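Putative glycosyltransferase (Mannosyltransferase) involved in glycosylating the PBCV-1 major capsid protein (Paramecium bursaria Chlorella virus 1, PDB 2P6W) probably transfers a sugar from a nucleotide-sugar donor, with manganese bound in this N-terminal domain, during glycosylation of the viral major capsid protein. Local coordinates at residues L28-Y38 with V83-I94. Numbering follows the deposited sequence.
Sequences LVEEYCSIHGY and VYVNPKNKNKPI
Y32, H36 and Y38, at the C-terminal end of helix 20-36 and just beyond it, grip the backbone of 90-94 with three side-chain hydrogen bonds. With chi1 at -178°, CG of Y32 lies trans to the main-chain nitrogen, and the ring reaches across to the loop; its OH donates to K92 O at 2.7 Å, in the carbonyl plane and on a lone pair. H36 NE2 donates to K90 O at 2.8 Å, nearly straight at 163° and close to the imidazole plane, though tilted from the carbonyl plane. P93 CA lies over one imidazole face, a CH-pi contact 4.0 Å from the H36 ring centroid, and I35 CG2 sits over the opposite face, toward its edge; contacts on both faces and the bond at NE2 together would restrain the ring's rotation. Y38 OH instead accepts, from I94 N at 2.8 Å, while I94 CD1 packs 3.7 Å from Y38 CE2. On the more exposed side, K90, extended beyond CG, brings NZ to the syn side of E31 OE2, in a salt bridge of 2.8 Å. Deeper, V85 CG1 approaches Y32 CD1 at 3.7 Å. The contact thus joins a helix of the GT-A nucleotide-binding domain to the strand and loop immediately following its manganese-binding DxD motif, D80 and D82.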
ATOM      1  N   LEU A  28       4.074   5.524 -13.009  1.00 21.57           N
ATOM      2  CA  LEU A  28       5.382   5.224 -12.410  1.00 21.02           C
ATOM      3  C   LEU A  28       5.422   3.821 -11.789  1.00 20.74           C
ATOM      4  O   LEU A  28       6.408   3.097 -11.920  1.00 20.29           O
ATOM      5  CB  LEU A  28       5.756   6.294 -11.378  1.00 21.15           C
ATOM      6  CG  LEU A  28       5.930   7.702 -11.944  1.00 21.93           C
ATOM      7  CD1 LEU A  28       6.387   8.630 -10.810  1.00 24.58           C
ATOM      8  CD2 LEU A  28       6.946   7.676 -13.071  1.00 24.16           C
ATOM      9  N   VAL A  29       4.341   3.423 -11.136  1.00 20.72           N
ATOM     10  CA  VAL A  29       4.268   2.059 -10.599  1.00 20.80           C
ATOM     11  C   VAL A  29       4.260   1.014 -11.718  1.00 20.93           C
ATOM     12  O   VAL A  29       4.992   0.011 -11.646  1.00 21.50           O
ATOM     13  CB  VAL A  29       3.111   1.889  -9.603  1.00 20.72           C
ATOM     14  CG1 VAL A  29       3.061   0.453  -9.042  1.00 22.29           C
ATOM     15  CG2 VAL A  29       3.260   2.871  -8.447  1.00 21.05           C
ATOM     16  N   GLU A  30       3.464   1.250 -12.761  1.00 20.63           N
ATOM     17  CA  GLU A  30       3.413   0.315 -13.886  1.00 21.87           C
ATOM     18  C   GLU A  30       4.815   0.170 -14.514  1.00 21.62           C
ATOM     19  O   GLU A  30       5.283  -0.950 -14.813  1.00 22.36           O
ATOM     20  CB  GLU A  30       2.378   0.772 -14.923  1.00 22.60           C
ATOM     21  CG  GLU A  30       2.113  -0.283 -16.004  1.00 25.54           C
ATOM     22  CD  GLU A  30       0.738  -0.184 -16.665  1.00 30.51           C
ATOM     23  OE1 GLU A  30       0.055   0.861 -16.543  1.00 28.92           O
ATOM     24  OE2 GLU A  30       0.338  -1.184 -17.319  1.00 32.40           O
ATOM     25  N   GLU A  31       5.496   1.305 -14.680  1.00 20.86           N
ATOM     26  CA  GLU A  31       6.826   1.285 -15.270  1.00 21.68           C
ATOM     27  C   GLU A  31       7.738   0.462 -14.383  1.00 21.19           C
ATOM     28  O   GLU A  31       8.496  -0.389 -14.852  1.00 21.88           O
ATOM     29  CB  GLU A  31       7.411   2.696 -15.385  1.00 21.10           C
ATOM     30  CG  GLU A  31       8.817   2.671 -15.972  1.00 22.70           C
ATOM     31  CD  GLU A  31       9.597   3.950 -15.745  1.00 25.96           C
ATOM     32  OE1 GLU A  31       9.126   4.837 -14.985  1.00 24.02           O
ATOM     33  OE2 GLU A  31      10.704   4.053 -16.330  1.00 25.58           O
ATOM     34  N   TYR A  32       7.662   0.736 -13.082  1.00 20.71           N
ATOM     35  CA  TYR A  32       8.510   0.022 -12.135  1.00 20.48           C
ATOM     36  C   TYR A  32       8.293  -1.499 -12.223  1.00 20.57           C
ATOM     37  O   TYR A  32       9.252  -2.285 -12.238  1.00 21.22           O
ATOM     38  CB  TYR A  32       8.248   0.550 -10.724  1.00 21.06           C
ATOM     39  CG  TYR A  32       9.122  -0.106  -9.676  1.00 20.53           C
ATOM     40  CD1 TYR A  32      10.489   0.190  -9.593  1.00 21.53           C
ATOM     41  CD2 TYR A  32       8.576  -1.020  -8.766  1.00 20.81           C
ATOM     42  CE1 TYR A  32      11.303  -0.427  -8.630  1.00 20.17           C
ATOM     43  CE2 TYR A  32       9.370  -1.643  -7.817  1.00 19.75           C
ATOM     44  CZ  TYR A  32      10.736  -1.348  -7.751  1.00 21.20           C
ATOM     45  OH  TYR A  32      11.524  -1.973  -6.807  1.00 21.29           O
ATOM     46  N   CYS A  33       7.036  -1.925 -12.297  1.00 20.40           N
ATOM     47  CA  CYS A  33       6.736  -3.344 -12.440  1.00 20.43           C
ATOM     48  C   CYS A  33       7.355  -3.946 -13.706  1.00 20.90           C
ATOM     49  O   CYS A  33       7.904  -5.046 -13.670  1.00 21.48           O
ATOM     50  CB  CYS A  33       5.237  -3.574 -12.424  1.00 20.07           C
ATOM     51  SG  CYS A  33       4.528  -3.291 -10.781  1.00 21.60           S
ATOM     52  N   SER A  34       7.289  -3.196 -14.808  1.00 21.36           N
ATOM     53  CA  SER A  34       7.842  -3.666 -16.079  1.00 21.67           C
ATOM     54  C   SER A  34       9.361  -3.870 -15.982  1.00 22.20           C
ATOM     55  O   SER A  34       9.908  -4.814 -16.563  1.00 22.74           O
ATOM     56  CB  SER A  34       7.487  -2.696 -17.217  1.00 21.47           C
ATOM     57  OG  SER A  34       8.304  -1.534 -17.183  1.00 22.25           O
ATOM     58  N   ILE A  35      10.035  -2.991 -15.238  1.00 22.04           N
ATOM     59  CA  ILE A  35      11.493  -3.078 -15.091  1.00 22.66           C
ATOM     60  C   ILE A  35      11.947  -4.363 -14.388  1.00 22.79           C
ATOM     61  O   ILE A  35      12.959  -4.978 -14.774  1.00 22.51           O
ATOM     62  CB  ILE A  35      12.072  -1.810 -14.417  1.00 23.14           C
ATOM     63  CG1 ILE A  35      11.896  -0.597 -15.340  1.00 23.93           C
ATOM     64  CG2 ILE A  35      13.576  -1.983 -14.060  1.00 23.75           C
ATOM     65  CD1 ILE A  35      12.152   0.754 -14.690  1.00 22.67           C
ATOM     66  N   HIS A  36      11.183  -4.791 -13.384  1.00 22.08           N
ATOM     67  CA  HIS A  36      11.607  -5.890 -12.529  1.00 21.98           C
ATOM     68  C   HIS A  36      10.814  -7.166 -12.726  1.00 22.08           C
ATOM     69  O   HIS A  36      11.086  -8.166 -12.064  1.00 22.03           O
ATOM     70  CB  HIS A  36      11.561  -5.447 -11.065  1.00 21.88           C
ATOM     71  CG  HIS A  36      12.397  -4.247 -10.816  1.00 22.71           C
ATOM     72  ND1 HIS A  36      13.772  -4.315 -10.713  1.00 22.97           N
ATOM     73  CD2 HIS A  36      12.074  -2.935 -10.765  1.00 22.69           C
ATOM     74  CE1 HIS A  36      14.254  -3.093 -10.560  1.00 23.55           C
ATOM     75  NE2 HIS A  36      13.244  -2.238 -10.590  1.00 23.10           N
ATOM     76  N   GLY A  37       9.821  -7.125 -13.608  1.00 21.89           N
ATOM     77  CA  GLY A  37       9.049  -8.322 -13.927  1.00 22.53           C
ATOM     78  C   GLY A  37       7.962  -8.594 -12.906  1.00 23.15           C
ATOM     79  O   GLY A  37       7.455  -9.717 -12.827  1.00 24.66           O
ATOM     80  N   TYR A  38       7.586  -7.580 -12.129  1.00 22.67           N
ATOM     81  CA  TYR A  38       6.485  -7.763 -11.180  1.00 22.03           C
ATOM     82  C   TYR A  38       5.165  -7.651 -11.907  1.00 22.16           C
ATOM     83  O   TYR A  38       5.065  -6.959 -12.915  1.00 22.69           O
ATOM     84  CB  TYR A  38       6.507  -6.705 -10.068  1.00 22.33           C
ATOM     85  CG  TYR A  38       7.810  -6.555  -9.330  1.00 21.73           C
ATOM     86  CD1 TYR A  38       8.516  -7.670  -8.872  1.00 22.51           C
ATOM     87  CD2 TYR A  38       8.307  -5.286  -9.016  1.00 22.11           C
ATOM     88  CE1 TYR A  38       9.721  -7.528  -8.155  1.00 22.49           C
ATOM     89  CE2 TYR A  38       9.514  -5.137  -8.309  1.00 22.72           C
ATOM     90  CZ  TYR A  38      10.217  -6.263  -7.881  1.00 22.39           C
ATOM     91  OH  TYR A  38      11.399  -6.128  -7.183  1.00 23.50           O
ATOM     92  N   VAL A  83       0.980   7.120  -3.526  1.00 20.34           N
ATOM     93  CA  VAL A  83       2.358   6.642  -3.368  1.00 21.02           C
ATOM     94  C   VAL A  83       2.988   6.518  -4.760  1.00 21.87           C
ATOM     95  O   VAL A  83       2.329   6.084  -5.701  1.00 21.69           O
ATOM     96  CB  VAL A  83       2.400   5.262  -2.643  1.00 20.60           C
ATOM     97  CG1 VAL A  83       3.798   4.686  -2.690  1.00 21.02           C
ATOM     98  CG2 VAL A  83       1.939   5.396  -1.186  1.00 20.43           C
ATOM     99  N   TYR A  84       4.253   6.904  -4.913  1.00 22.29           N
ATOM    100  CA  TYR A  84       4.895   6.671  -6.208  1.00 22.78           C
ATOM    101  C   TYR A  84       6.284   6.077  -6.046  1.00 23.07           C
ATOM    102  O   TYR A  84       6.807   5.984  -4.943  1.00 23.03           O
ATOM    103  CB  TYR A  84       4.952   7.950  -7.037  1.00 23.73           C
ATOM    104  CG  TYR A  84       5.801   9.045  -6.435  1.00 23.93           C
ATOM    105  CD1 TYR A  84       7.139   9.202  -6.796  1.00 24.43           C
ATOM    106  CD2 TYR A  84       5.251   9.951  -5.528  1.00 22.46           C
ATOM    107  CE1 TYR A  84       7.910  10.212  -6.247  1.00 23.67           C
ATOM    108  CE2 TYR A  84       6.013  10.979  -4.971  1.00 23.79           C
ATOM    109  CZ  TYR A  84       7.352  11.102  -5.335  1.00 24.74           C
ATOM    110  OH  TYR A  84       8.108  12.118  -4.797  1.00 27.15           O
ATOM    111  N   VAL A  85       6.851   5.650  -7.165  1.00 22.34           N
ATOM    112  CA  VAL A  85       8.189   5.108  -7.169  1.00 22.46           C
ATOM    113  C   VAL A  85       9.157   6.260  -7.416  1.00 23.02           C
ATOM    114  O   VAL A  85       9.047   6.975  -8.417  1.00 23.04           O
ATOM    115  CB  VAL A  85       8.332   4.022  -8.253  1.00 22.65           C
ATOM    116  CG1 VAL A  85       9.772   3.588  -8.374  1.00 23.02           C
ATOM    117  CG2 VAL A  85       7.438   2.802  -7.922  1.00 23.25           C
ATOM    118  N   ASN A  86      10.096   6.445  -6.495  1.00 22.92           N
ATOM    119  CA  ASN A  86      11.160   7.446  -6.647  1.00 23.86           C
ATOM    120  C   ASN A  86      11.991   7.175  -7.918  1.00 23.81           C
ATOM    121  O   ASN A  86      12.664   6.146  -7.995  1.00 23.11           O
ATOM    122  CB  ASN A  86      12.067   7.384  -5.416  1.00 24.12           C
ATOM    123  CG  ASN A  86      13.265   8.324  -5.502  1.00 26.56           C
ATOM    124  OD1 ASN A  86      13.344   9.184  -6.382  1.00 27.54           O
ATOM    125  ND2 ASN A  86      14.211   8.149  -4.587  1.00 27.66           N
ATOM    126  N   PRO A  87      11.947   8.092  -8.907  1.00 24.66           N
ATOM    127  CA  PRO A  87      12.690   7.840 -10.159  1.00 25.42           C
ATOM    128  C   PRO A  87      14.167   7.500  -9.946  1.00 26.00           C
ATOM    129  O   PRO A  87      14.721   6.682 -10.699  1.00 26.40           O
ATOM    130  CB  PRO A  87      12.535   9.152 -10.936  1.00 25.51           C
ATOM    131  CG  PRO A  87      11.269   9.745 -10.425  1.00 26.25           C
ATOM    132  CD  PRO A  87      11.199   9.361  -8.961  1.00 24.46           C
ATOM    133  N   LYS A  88      14.791   8.097  -8.931  1.00 26.93           N
ATOM    134  CA  LYS A  88      16.223   7.873  -8.669  1.00 28.16           C
ATOM    135  C   LYS A  88      16.503   6.399  -8.356  1.00 27.53           C
ATOM    136  O   LYS A  88      17.615   5.899  -8.608  1.00 27.12           O
ATOM    137  CB  LYS A  88      16.736   8.768  -7.524  1.00 28.87           C
ATOM    138  CG  LYS A  88      18.207   8.506  -7.150  1.00 31.07           C
ATOM    139  CD  LYS A  88      18.571   9.080  -5.785  1.00 31.00           C
ATOM    140  CE  LYS A  88      19.958   8.619  -5.325  1.00 33.37           C
ATOM    141  NZ  LYS A  88      20.067   7.131  -5.193  1.00 36.15           N
ATOM    142  N   ASN A  89      15.487   5.707  -7.839  1.00 26.66           N
ATOM    143  CA  ASN A  89      15.634   4.323  -7.403  1.00 26.06           C
ATOM    144  C   ASN A  89      14.823   3.278  -8.175  1.00 25.96           C
ATOM    145  O   ASN A  89      14.759   2.112  -7.779  1.00 25.95           O
ATOM    146  CB  ASN A  89      15.374   4.206  -5.901  1.00 26.43           C
ATOM    147  CG  ASN A  89      16.571   4.611  -5.087  1.00 28.07           C
ATOM    148  OD1 ASN A  89      16.447   5.207  -4.020  1.00 30.02           O
ATOM    149  ND2 ASN A  89      17.755   4.332  -5.617  1.00 27.75           N
ATOM    150  N   LYS A  90      14.236   3.684  -9.295  1.00 24.85           N
ATOM    151  CA  LYS A  90      13.356   2.801 -10.056  1.00 25.31           C
ATOM    152  C   LYS A  90      14.057   1.555 -10.615  1.00 25.17           C
ATOM    153  O   LYS A  90      13.401   0.546 -10.880  1.00 24.33           O
ATOM    154  CB  LYS A  90      12.648   3.580 -11.178  1.00 25.11           C
ATOM    155  CG  LYS A  90      13.567   3.894 -12.346  1.00 25.57           C
ATOM    156  CD  LYS A  90      12.800   4.510 -13.526  1.00 25.78           C
ATOM    157  CE  LYS A  90      13.705   4.539 -14.747  1.00 28.38           C
ATOM    158  NZ  LYS A  90      13.108   5.335 -15.854  1.00 30.40           N
ATOM    159  N   ASN A  91      15.381   1.611 -10.779  1.00 24.94           N
ATOM    160  CA  ASN A  91      16.112   0.443 -11.273  1.00 25.39           C
ATOM    161  C   ASN A  91      16.533  -0.535 -10.172  1.00 25.41           C
ATOM    162  O   ASN A  91      17.252  -1.507 -10.431  1.00 25.74           O
ATOM    163  CB  ASN A  91      17.315   0.858 -12.141  1.00 25.57           C
ATOM    164  CG  ASN A  91      16.896   1.604 -13.391  1.00 28.26           C
ATOM    165  OD1 ASN A  91      17.364   2.716 -13.650  1.00 32.37           O
ATOM    166  ND2 ASN A  91      16.000   1.000 -14.171  1.00 28.25           N
ATOM    167  N   LYS A  92      16.060  -0.300  -8.950  1.00 25.06           N
ATOM    168  CA  LYS A  92      16.407  -1.178  -7.837  1.00 25.01           C
ATOM    169  C   LYS A  92      15.205  -2.008  -7.408  1.00 24.55           C
ATOM    170  O   LYS A  92      14.118  -1.449  -7.198  1.00 25.30           O
ATOM    171  CB  LYS A  92      16.927  -0.370  -6.653  1.00 25.39           C
ATOM    172  CG  LYS A  92      18.240   0.364  -6.926  1.00 27.05           C
ATOM    173  CD  LYS A  92      18.586   1.252  -5.761  1.00 30.93           C
ATOM    174  CE  LYS A  92      19.918   1.977  -5.960  1.00 31.98           C
ATOM    175  NZ  LYS A  92      20.162   2.943  -4.835  1.00 33.98           N
ATOM    176  N   PRO A  93      15.390  -3.338  -7.263  1.00 24.39           N
ATOM    177  CA  PRO A  93      14.255  -4.205  -6.946  1.00 24.14           C
ATOM    178  C   PRO A  93      13.839  -4.062  -5.494  1.00 23.82           C
ATOM    179  O   PRO A  93      14.628  -3.614  -4.657  1.00 23.85           O
ATOM    180  CB  PRO A  93      14.798  -5.606  -7.198  1.00 24.38           C
ATOM    181  CG  PRO A  93      16.270  -5.488  -6.875  1.00 24.39           C
ATOM    182  CD  PRO A  93      16.652  -4.101  -7.361  1.00 24.43           C
ATOM    183  N   ILE A  94      12.609  -4.473  -5.206  1.00 23.70           N
ATOM    184  CA  ILE A  94      12.041  -4.340  -3.873  1.00 23.61           C
ATOM    185  C   ILE A  94      12.898  -5.069  -2.847  1.00 23.82           C
ATOM    186  O   ILE A  94      13.044  -4.624  -1.708  1.00 23.50           O
ATOM    187  CB  ILE A  94      10.605  -4.905  -3.854  1.00 23.15           C
ATOM    188  CG1 ILE A  94       9.636  -3.934  -4.553  1.00 23.57           C
ATOM    189  CG2 ILE A  94      10.170  -5.225  -2.417  1.00 24.52           C
ATOM    190  CD1 ILE A  94       8.270  -4.560  -4.887  1.00 22.99           C
TER